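Local atomic coordinates of beta-phosphoglucomutase (Bacteroides vulgatus, PDB entry 3DV9), a protein that probably interconverts beta-glucose 1-phosphate and glucose 6-phosphate as a magnesium-binding phosphomutase of the haloacid dehalogenase superfamily. Residues H16-I21 and F180-A185. Residues are numbered along the deposited sequence; the frame is centred on the assembly and turned at random.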
loop_
_atom_site.group_PDB
_atom_site.type_symbol
_atom_site.label_atom_id
_atom_site.label_comp_id
_atom_site.label_asym_id
_atom_site.label_seq_id
_atom_site.Cartn_x
_atom_site.Cartn_y
_atom_site.Cartn_z
ATOM N N HIS A 16 14.317 3.934 16.635
ATOM C CA HIS A 16 15.145 4.137 15.444
ATOM C C HIS A 16 16.323 5.098 15.659
ATOM O O HIS A 16 17.217 5.199 14.807
ATOM C CB HIS A 16 14.258 4.638 14.286
ATOM C CG HIS A 16 13.202 3.667 13.868
ATOM N ND1 HIS A 16 13.369 2.799 12.814
ATOM C CD2 HIS A 16 11.971 3.413 14.369
ATOM C CE1 HIS A 16 12.285 2.066 12.670
ATOM N NE2 HIS A 16 11.420 2.415 13.603
ATOM N N GLY A 17 16.338 5.798 16.791
ATOM C CA GLY A 17 17.422 6.719 17.100
ATOM C C GLY A 17 17.373 8.014 16.317
ATOM O O GLY A 17 18.411 8.574 15.974
ATOM N N TYR A 18 16.163 8.506 16.055
ATOM C CA TYR A 18 15.989 9.826 15.476
ATOM C C TYR A 18 15.587 10.857 16.509
ATOM O O TYR A 18 14.987 10.515 17.530
ATOM C CB TYR A 18 14.915 9.811 14.364
ATOM C CG TYR A 18 15.194 8.858 13.225
ATOM C CD1 TYR A 18 16.391 8.945 12.501
ATOM C CD2 TYR A 18 14.247 7.886 12.843
ATOM C CE1 TYR A 18 16.653 8.065 11.445
ATOM C CE2 TYR A 18 14.505 7.009 11.801
ATOM C CZ TYR A 18 15.701 7.105 11.107
ATOM O OH TYR A 18 15.930 6.265 10.052
ATOM N N GLU A 19 15.933 12.117 16.228
ATOM C CA GLU A 19 15.521 13.214 17.090
ATOM C C GLU A 19 14.102 13.639 16.754
ATOM O O GLU A 19 13.364 14.053 17.642
ATOM C CB GLU A 19 16.454 14.422 16.983
ATOM C CG GLU A 19 17.820 14.231 17.641
ATOM C CD GLU A 19 17.733 13.958 19.133
ATOM O OE1 GLU A 19 18.395 12.999 19.598
ATOM O OE2 GLU A 19 16.997 14.695 19.835
ATOM N N SER A 20 13.724 13.529 15.479
ATOM C CA SER A 20 12.417 13.974 15.053
ATOM C C SER A 20 12.065 13.350 13.705
ATOM O O SER A 20 12.920 12.784 13.022
ATOM C CB SER A 20 12.410 15.493 14.861
ATOM O OG SER A 20 13.244 15.810 13.757
ATOM N N ILE A 21 10.798 13.479 13.342
ATOM C CA ILE A 21 10.384 13.253 11.962
ATOM C C ILE A 21 10.327 14.639 11.332
ATOM O O ILE A 21 9.646 15.523 11.827
ATOM C CB ILE A 21 8.997 12.512 11.857
ATOM C CG1 ILE A 21 9.175 11.001 12.163
ATOM C CG2 ILE A 21 8.340 12.718 10.445
ATOM C CD1 ILE A 21 7.899 10.253 12.482
ATOM N N PHE A 180 14.614 11.093 -0.106
ATOM C CA PHE A 180 14.216 11.235 1.307
ATOM C C PHE A 180 14.866 10.239 2.266
ATOM O O PHE A 180 15.125 9.081 1.910
ATOM C CB PHE A 180 12.684 11.142 1.418
ATOM C CG PHE A 180 11.981 12.090 0.523
ATOM C CD1 PHE A 180 12.127 13.475 0.720
ATOM C CD2 PHE A 180 11.141 11.629 -0.514
ATOM C CE1 PHE A 180 11.481 14.384 -0.129
ATOM C CE2 PHE A 180 10.487 12.521 -1.359
ATOM C CZ PHE A 180 10.644 13.923 -1.179
ATOM N N LYS A 181 15.083 10.683 3.499
ATOM C CA LYS A 181 15.500 9.805 4.610
ATOM C C LYS A 181 14.272 9.126 5.224
ATOM O O LYS A 181 13.152 9.623 5.052
ATOM C CB LYS A 181 16.243 10.637 5.668
ATOM C CG LYS A 181 17.471 11.407 5.079
ATOM C CD LYS A 181 18.417 11.882 6.141
ATOM C CE LYS A 181 17.829 13.002 6.994
ATOM N NZ LYS A 181 18.787 13.411 8.115
ATOM N N PRO A 182 14.459 7.977 5.911
ATOM C CA PRO A 182 13.271 7.310 6.458
ATOM C C PRO A 182 12.468 8.163 7.441
ATOM O O PRO A 182 11.240 8.036 7.483
ATOM C CB PRO A 182 13.841 6.060 7.135
ATOM C CG PRO A 182 15.168 5.816 6.371
ATOM C CD PRO A 182 15.695 7.198 6.192
ATOM N N ASN A 183 13.140 9.041 8.181
ATOM C CA ASN A 183 12.457 9.939 9.130
ATOM C C ASN A 183 11.882 11.225 8.474
ATOM O O ASN A 183 11.493 12.160 9.172
ATOM C CB ASN A 183 13.382 10.318 10.286
ATOM C CG ASN A 183 14.510 11.206 9.840
ATOM O OD1 ASN A 183 15.176 10.918 8.839
ATOM N ND2 ASN A 183 14.754 12.292 10.600
ATOM N N GLU A 184 11.852 11.267 7.149
ATOM C CA GLU A 184 11.257 12.385 6.389
ATOM C C GLU A 184 9.968 11.975 5.681
ATOM O O GLU A 184 9.425 12.730 4.876
ATOM C CB GLU A 184 12.262 12.954 5.363
ATOM C CG GLU A 184 13.485 13.613 6.012
ATOM C CD GLU A 184 14.583 14.010 5.013
ATOM O OE1 GLU A 184 14.623 13.470 3.878
ATOM O OE2 GLU A 184 15.419 14.854 5.395
ATOM N N ALA A 185 9.540 10.733 5.907
ATOM C CA ALA A 185 8.381 10.188 5.205
ATOM C C ALA A 185 7.374 9.486 6.137
ATOM O O ALA A 185 7.695 9.148 7.289
ATOM C CB ALA A 185 8.837 9.234 4.083
#
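Tyr18 and Asn183 stack: the aliphatic CB of Asn183 sits over the centre of one ring face, the backbone O of His16 over the other. The CB lies nearly on the ring normal, 3.6 Å from the Tyr18 ring centroid, a CH-pi contact. The Asn183 amide continues the stack across the same face, its plane tilted only 14° from the ring, and its CG comes to 4.0 Å from Tyr18 CD1. At the phenol end, Tyr18 OH meets CB of Pro182 at 3.6 Å, and the two side chains cross at about a right angle.

Across the contact the amide makes one nearly straight bond: ND2 of Asn183 donates to O of Ser20 at 3.1 Å. The N-H...O angle is 177°, and the acceptor lies in the amide plane. Asn183 CG sits between its own backbone N and carbonyl carbon (chi1 69°). On the backbone side, O of Asn183 faces Ile21, taking a CA-H...O contact from CA at 3.2 Å and touching CG2 at 3.4 Å. A backbone hydrogen bond between Asn183 and Asp22 extends the link beyond Ile21.

Within 180-185, Glu184 N bonds to Lys181 O, while Glu184 OE1 receives Lys181 N from above the carboxylate plane, 2.9 Å away; together they brace the short 3-10 turn that presents Asn183. Behind the loop, Tyr18 and Ile21 rest on Leu13 of helix 2-16, and Pro182 on Leu175 of helix 169-178. The contact thus ties together the loops leading into the adjacent parallel strands 25-29 and 185-189 of the HAD-type Rossmann-like core. Asn183 carries most of it, and the straight, in-plane bond to Ser20 O fixes the rotation of its amide, keeping that group nearly parallel to the ring.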